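PDB 3NIQ: guanidinopropionase from Pseudomonas aeruginosa, which catalyses the manganese-dependent hydrolysis of 3-guanidinopropanoate to beta-alanine and urea, with low activity on 4-guanidinobutanoate. Local coordinates for residues D90-N94 with R104-Y109; D125-L130 with Y163-F169. All coordinates share one frame; numbering follows the deposited sequence.

Interaction 1. Residues D90-N94 with R104-Y109; sequences DAPVN and RIEGFY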
loop_
_atom_site.group_PDB
_atom_site.type_symbol
_atom_site.label_atom_id
_atom_site.label_comp_id
_atom_site.label_asym_id
_atom_site.label_seq_id
_atom_site.Cartn_x
_atom_site.Cartn_y
_atom_site.Cartn_z
ATOM N N ASP A 90 11.495 8.746 25.242
ATOM C CA ASP A 90 10.066 8.508 25.415
ATOM C C ASP A 90 9.669 8.455 26.880
ATOM O O ASP A 90 10.386 7.886 27.688
ATOM C CB ASP A 90 9.666 7.165 24.787
ATOM C CG ASP A 90 9.675 7.187 23.268
ATOM O OD1 ASP A 90 9.706 8.277 22.643
ATOM O OD2 ASP A 90 9.643 6.081 22.708
ATOM N N ALA A 91 8.503 9.011 27.207
ATOM C CA ALA A 91 7.924 8.817 28.523
ATOM C C ALA A 91 7.681 7.305 28.783
ATOM O O ALA A 91 7.450 6.544 27.846
ATOM C CB ALA A 91 6.635 9.586 28.646
ATOM N N PRO A 92 7.782 6.872 30.054
ATOM C CA PRO A 92 7.494 5.481 30.399
ATOM C C PRO A 92 6.007 5.181 30.166
ATOM O O PRO A 92 5.152 6.002 30.491
ATOM C CB PRO A 92 7.868 5.399 31.899
ATOM C CG PRO A 92 7.832 6.826 32.386
ATOM C CD PRO A 92 8.255 7.649 31.214
ATOM N N VAL A 93 5.717 4.024 29.584
ATOM C CA VAL A 93 4.371 3.656 29.187
ATOM C C VAL A 93 4.136 2.168 29.510
ATOM O O VAL A 93 5.082 1.386 29.522
ATOM C CB VAL A 93 4.186 3.935 27.661
ATOM C CG1 VAL A 93 2.990 3.221 27.107
ATOM C CG2 VAL A 93 4.086 5.450 27.388
ATOM N N ASN A 94 2.880 1.799 29.765
ATOM C CA ASN A 94 2.464 0.408 29.989
ATOM C C ASN A 94 1.254 0.102 29.090
ATOM O O ASN A 94 0.126 0.526 29.378
ATOM C CB ASN A 94 2.105 0.185 31.462
ATOM C CG ASN A 94 1.640 -1.252 31.763
ATOM O OD1 ASN A 94 1.313 -2.047 30.871
ATOM N ND2 ASN A 94 1.591 -1.573 33.037
ATOM N N ARG A 104 2.692 6.726 35.404
ATOM C CA ARG A 104 4.095 6.760 34.994
ATOM C C ARG A 104 4.369 7.977 34.117
ATOM O O ARG A 104 5.389 8.661 34.276
ATOM C CB ARG A 104 4.467 5.456 34.287
ATOM C CG ARG A 104 4.629 4.290 35.288
ATOM C CD ARG A 104 4.447 2.923 34.656
ATOM N NE ARG A 104 5.569 2.567 33.797
ATOM C CZ ARG A 104 5.937 1.320 33.512
ATOM N NH1 ARG A 104 5.267 0.295 34.022
ATOM N NH2 ARG A 104 6.976 1.104 32.714
ATOM N N ILE A 105 3.425 8.274 33.221
ATOM C CA ILE A 105 3.601 9.412 32.333
ATOM C C ILE A 105 3.640 10.717 33.102
ATOM O O ILE A 105 4.515 11.556 32.850
ATOM C CB ILE A 105 2.532 9.474 31.229
ATOM C CG1 ILE A 105 2.671 8.239 30.322
ATOM C CG2 ILE A 105 2.672 10.779 30.463
ATOM C CD1 ILE A 105 1.501 8.015 29.367
ATOM N N GLU A 106 2.712 10.896 34.043
ATOM C CA GLU A 106 2.702 12.121 34.851
ATOM C C GLU A 106 4.021 12.279 35.635
ATOM O O GLU A 106 4.549 13.387 35.748
ATOM C CB GLU A 106 1.512 12.149 35.828
ATOM C CG GLU A 106 1.558 13.374 36.767
ATOM C CD GLU A 106 0.396 13.466 37.760
ATOM O OE1 GLU A 106 -0.550 12.642 37.687
ATOM O OE2 GLU A 106 0.433 14.383 38.606
ATOM N N GLY A 107 4.517 11.174 36.201
ATOM C CA GLY A 107 5.757 11.187 36.987
ATOM C C GLY A 107 6.930 11.701 36.162
ATOM O O GLY A 107 7.719 12.521 36.623
ATOM N N PHE A 108 7.015 11.246 34.914
ATOM C CA PHE A 108 8.012 11.740 33.988
ATOM C C PHE A 108 7.872 13.246 33.754
ATOM O O PHE A 108 8.848 14.003 33.841
ATOM C CB PHE A 108 7.881 10.971 32.666
ATOM C CG PHE A 108 8.938 11.314 31.651
ATOM C CD1 PHE A 108 10.213 10.758 31.741
ATOM C CD2 PHE A 108 8.649 12.165 30.595
ATOM C CE1 PHE A 108 11.211 11.068 30.783
ATOM C CE2 PHE A 108 9.627 12.493 29.641
ATOM C CZ PHE A 108 10.917 11.941 29.740
ATOM N N TYR A 109 6.656 13.692 33.450
ATOM C CA TYR A 109 6.454 15.100 33.152
ATOM C C TYR A 109 6.643 16.007 34.364
ATOM O O TYR A 109 7.004 17.159 34.205
ATOM C CB TYR A 109 5.092 15.346 32.467
ATOM C CG TYR A 109 5.180 15.044 30.983
ATOM C CD1 TYR A 109 5.445 16.063 30.055
ATOM C CD2 TYR A 109 5.063 13.743 30.514
ATOM C CE1 TYR A 109 5.571 15.784 28.687
ATOM C CE2 TYR A 109 5.196 13.449 29.123
ATOM C CZ TYR A 109 5.429 14.473 28.233
ATOM O OH TYR A 109 5.567 14.222 26.887
#
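Ala91 and Pro92 pack against Phe108, and this apolar group carries much of the contact. The CA of Ala91 sits over one face of the Phe108 ring, 4.1 Å from its centroid and 13° off the ring normal, a CH-pi contact. The methyl of Ala91 reaches the ring rim, with CB 3.8 Å from Phe108 CD2. It also meets the Tyr109 ring at CE2. Pro92 comes in beside the same phenylalanine, its CD 3.6 Å from Phe108 CB. A chi1 of -175° swings the Phe108 ring away from its own backbone N and onto the loop. Pro92 CG also rests 3.6 Å from the backbone O of Arg104. A second apolar pair lies further along: Val93 CG2 and Ile105 CD1 are 4.1 Å apart, the two side chains running side by side.

The polar atoms of the loop mostly lie against carbon or over the guanidinium, without a bond between the two segments. Pro92 O lies 3.3 Å from Ile105 CG1. The Arg104 chain bends at chi3 (72°) and lays its guanidinium along the loop. Val93 O and Asn94 CB are over one face of it, and Val93 O is 3.7 Å from NH2. Pro92 CB is at its edge. The charge is met elsewhere, by a salt bridge from NH1 to Asp100, which also accepts from Asn94 ND2; Asn94 OD1 accepts from Ile96 N.

The contact packs the loop after strand 85-90 onto helix 98-114, within one beta-alpha unit of the parallel sheet. Behind it, Ile105, Phe108 and Tyr109 lean on strand 37-42, while Ile105 and Tyr109 also touch helix 129-136.

Interaction 2. Residues D125-L130 with Y163-F169; sequences DHLVTL and YTHGTPF. With MN (manganese (II) ion), chain D.
His126 and Phe169 form an edge-to-face aromatic pair. The edge of Phe169 points at the face of His126, with planes at 82° and centroids 5.1 Å apart. The closest atoms are Phe169 CZ and His126 NE2, at 3.5 Å. Thr129 CG2 also meets the Phe169 edge, 3.7 Å from CE2. The imidazole is fixed at both nitrogens: ND1 binds a manganese ion at 2.2 Å, and NE2 is hydrogen-bonded to Ser238.

The backbones are close here, and Pro168 packs against the other segment. Its CG is 3.7 Å from His126 O, and its CB packs on Leu130 CB. Leu127 reaches over the turn that follows Tyr163, with CD1 3.5 Å from Thr164 O. Asp125 CG lies 3.6 Å from His165 CB. The Asp125 carboxylate reaches forward in an Asx turn, where OD1 accepts from Leu127 N at 2.9 Å, met from above the carboxylate plane. The His165 ring leads away from this packing, toward Thr49 and Glu284.

The looser side is at Tyr163, which is partly exposed. Within the two segments its ring is met by Leu130 CD2, at CD1 and CE1, the two side chains at about a right angle. Tyr163 CB meets Leu127 CD2, and the side chain also touches Leu98, Leu99 and Leu102 of helix 98-114.

Asp148, Asp152 and Asp240 complete the protein ligands of this manganese, and a water also binds it. Asp148 and Asp240 are shared with the second ion. This is the binuclear manganese site of the arginase family, built on loops at the C-terminal ends of the parallel strands.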
loop_
_atom_site.group_PDB
_atom_site.type_symbol
_atom_site.label_atom_id
_atom_site.label_comp_id
_atom_site.label_asym_id
_atom_site.label_seq_id
_atom_site.Cartn_x
_atom_site.Cartn_y
_atom_site.Cartn_z
ATOM N N ASP A 125 -2.243 8.739 21.534
ATOM C CA ASP A 125 -3.559 9.318 21.374
ATOM C C ASP A 125 -3.735 10.489 22.343
ATOM O O ASP A 125 -2.840 10.771 23.145
ATOM C CB ASP A 125 -4.648 8.246 21.542
ATOM C CG ASP A 125 -4.795 7.758 23.002
ATOM O OD1 ASP A 125 -4.473 8.494 23.952
ATOM O OD2 ASP A 125 -5.247 6.618 23.191
ATOM N N HIS A 126 -4.878 11.164 22.292
ATOM C CA HIS A 126 -5.009 12.446 23.000
ATOM C C HIS A 126 -5.084 12.297 24.527
ATOM O O HIS A 126 -4.916 13.280 25.259
ATOM C CB HIS A 126 -6.213 13.245 22.495
ATOM C CG HIS A 126 -5.905 14.688 22.278
ATOM N ND1 HIS A 126 -6.420 15.408 21.222
ATOM C CD2 HIS A 126 -5.063 15.522 22.937
ATOM C CE1 HIS A 126 -5.938 16.640 21.260
ATOM N NE2 HIS A 126 -5.103 16.731 22.283
ATOM N N LEU A 127 -5.285 11.078 25.016
ATOM C CA LEU A 127 -5.291 10.877 26.474
ATOM C C LEU A 127 -3.930 11.215 27.072
ATOM O O LEU A 127 -3.828 11.600 28.241
ATOM C CB LEU A 127 -5.771 9.460 26.867
ATOM C CG LEU A 127 -5.835 9.197 28.378
ATOM C CD1 LEU A 127 -6.816 10.169 29.063
ATOM C CD2 LEU A 127 -6.216 7.718 28.698
ATOM N N VAL A 128 -2.882 11.129 26.255
ATOM C CA VAL A 128 -1.545 11.484 26.717
ATOM C C VAL A 128 -1.457 12.920 27.258
ATOM O O VAL A 128 -0.618 13.223 28.129
ATOM C CB VAL A 128 -0.480 11.291 25.611
ATOM C CG1 VAL A 128 -0.915 11.946 24.315
ATOM C CG2 VAL A 128 0.817 11.943 26.053
ATOM N N THR A 129 -2.317 13.804 26.762
ATOM C CA THR A 129 -2.262 15.208 27.189
ATOM C C THR A 129 -2.683 15.383 28.659
ATOM O O THR A 129 -2.177 16.279 29.356
ATOM C CB THR A 129 -3.097 16.122 26.255
ATOM O OG1 THR A 129 -2.681 15.906 24.903
ATOM C CG2 THR A 129 -2.885 17.604 26.592
ATOM N N LEU A 130 -3.579 14.522 29.131
ATOM C CA LEU A 130 -3.997 14.568 30.534
ATOM C C LEU A 130 -2.851 14.471 31.559
ATOM O O LEU A 130 -2.691 15.382 32.364
ATOM C CB LEU A 130 -5.070 13.520 30.846
ATOM C CG LEU A 130 -5.556 13.482 32.304
ATOM C CD1 LEU A 130 -6.060 14.836 32.744
ATOM C CD2 LEU A 130 -6.645 12.411 32.476
ATOM N N TYR A 163 -11.410 7.691 31.578
ATOM C CA TYR A 163 -10.172 8.000 30.882
ATOM C C TYR A 163 -10.100 7.356 29.506
ATOM O O TYR A 163 -9.858 6.161 29.392
ATOM C CB TYR A 163 -8.978 7.563 31.722
ATOM C CG TYR A 163 -8.979 8.178 33.099
ATOM C CD1 TYR A 163 -8.963 9.566 33.249
ATOM C CD2 TYR A 163 -8.999 7.377 34.254
ATOM C CE1 TYR A 163 -8.960 10.147 34.492
ATOM C CE2 TYR A 163 -8.993 7.966 35.533
ATOM C CZ TYR A 163 -8.974 9.355 35.628
ATOM O OH TYR A 163 -8.975 9.976 36.853
ATOM N N THR A 164 -10.343 8.153 28.467
ATOM C CA THR A 164 -10.153 7.710 27.084
ATOM C C THR A 164 -9.605 8.911 26.340
ATOM O O THR A 164 -9.586 10.024 26.872
ATOM C CB THR A 164 -11.474 7.315 26.390
ATOM O OG1 THR A 164 -12.228 8.500 26.130
ATOM C CG2 THR A 164 -12.310 6.342 27.253
ATOM N N HIS A 165 -9.169 8.692 25.106
ATOM C CA HIS A 165 -8.695 9.797 24.283
ATOM C C HIS A 165 -9.813 10.816 24.011
ATOM O O HIS A 165 -9.552 11.899 23.511
ATOM C CB HIS A 165 -8.063 9.282 22.980
ATOM C CG HIS A 165 -9.025 8.604 22.053
ATOM N ND1 HIS A 165 -8.757 8.417 20.711
ATOM C CD2 HIS A 165 -10.247 8.058 22.274
ATOM C CE1 HIS A 165 -9.771 7.781 20.149
ATOM N NE2 HIS A 165 -10.691 7.559 21.075
ATOM N N GLY A 166 -11.047 10.465 24.368
ATOM C CA GLY A 166 -12.180 11.370 24.201
ATOM C C GLY A 166 -12.601 12.102 25.472
ATOM O O GLY A 166 -13.537 12.885 25.435
ATOM N N THR A 167 -11.911 11.870 26.593
ATOM C CA THR A 167 -12.251 12.570 27.855
ATOM C C THR A 167 -11.202 13.539 28.441
ATOM O O THR A 167 -11.463 14.168 29.472
ATOM C CB THR A 167 -12.566 11.583 28.993
ATOM O OG1 THR A 167 -11.397 10.814 29.282
ATOM C CG2 THR A 167 -13.756 10.668 28.640
ATOM N N PRO A 168 -10.024 13.671 27.811
ATOM C CA PRO A 168 -8.944 14.266 28.621
ATOM C C PRO A 168 -9.203 15.709 29.080
ATOM O O PRO A 168 -8.790 16.090 30.180
ATOM C CB PRO A 168 -7.738 14.203 27.692
ATOM C CG PRO A 168 -8.326 14.261 26.298
ATOM C CD PRO A 168 -9.600 13.447 26.414
ATOM N N PHE A 169 -9.841 16.523 28.251
ATOM C CA PHE A 169 -9.981 17.927 28.605
ATOM C C PHE A 169 -11.127 18.165 29.568
ATOM O O PHE A 169 -11.138 19.169 30.284
ATOM C CB PHE A 169 -10.034 18.799 27.342
ATOM C CG PHE A 169 -8.781 18.692 26.543
ATOM C CD1 PHE A 169 -8.804 18.246 25.223
ATOM C CD2 PHE A 169 -7.546 18.928 27.159
ATOM C CE1 PHE A 169 -7.611 18.080 24.507
ATOM C CE2 PHE A 169 -6.358 18.762 26.465
ATOM C CZ PHE A 169 -6.388 18.332 25.122
HETATM MN MN MN D . -8.163 14.650 20.074
HETATM O O HOH W 1 -10.121 13.407 19.380
#

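Both contacts are largely buried and lie in series along the chain, with centres 14 Å apart. Interaction 1 is local: a loop folds back on the helix that follows it, just after strand 85-90, the outermost of the sheet within this chain. Interaction 2 joins more distant parts of the chain, nearer the middle of the subunit, and includes a manganese ligand. Aliphatic and CH-pi packing dominates the first; the second adds an aromatic pair, an Asx turn and a metal bond. Helices 98-114 and 129-136 connect them, through Tyr109 on Ile132 and Tyr163 on Leu102. Each also touches the third subunit, so both border a hexamer interface.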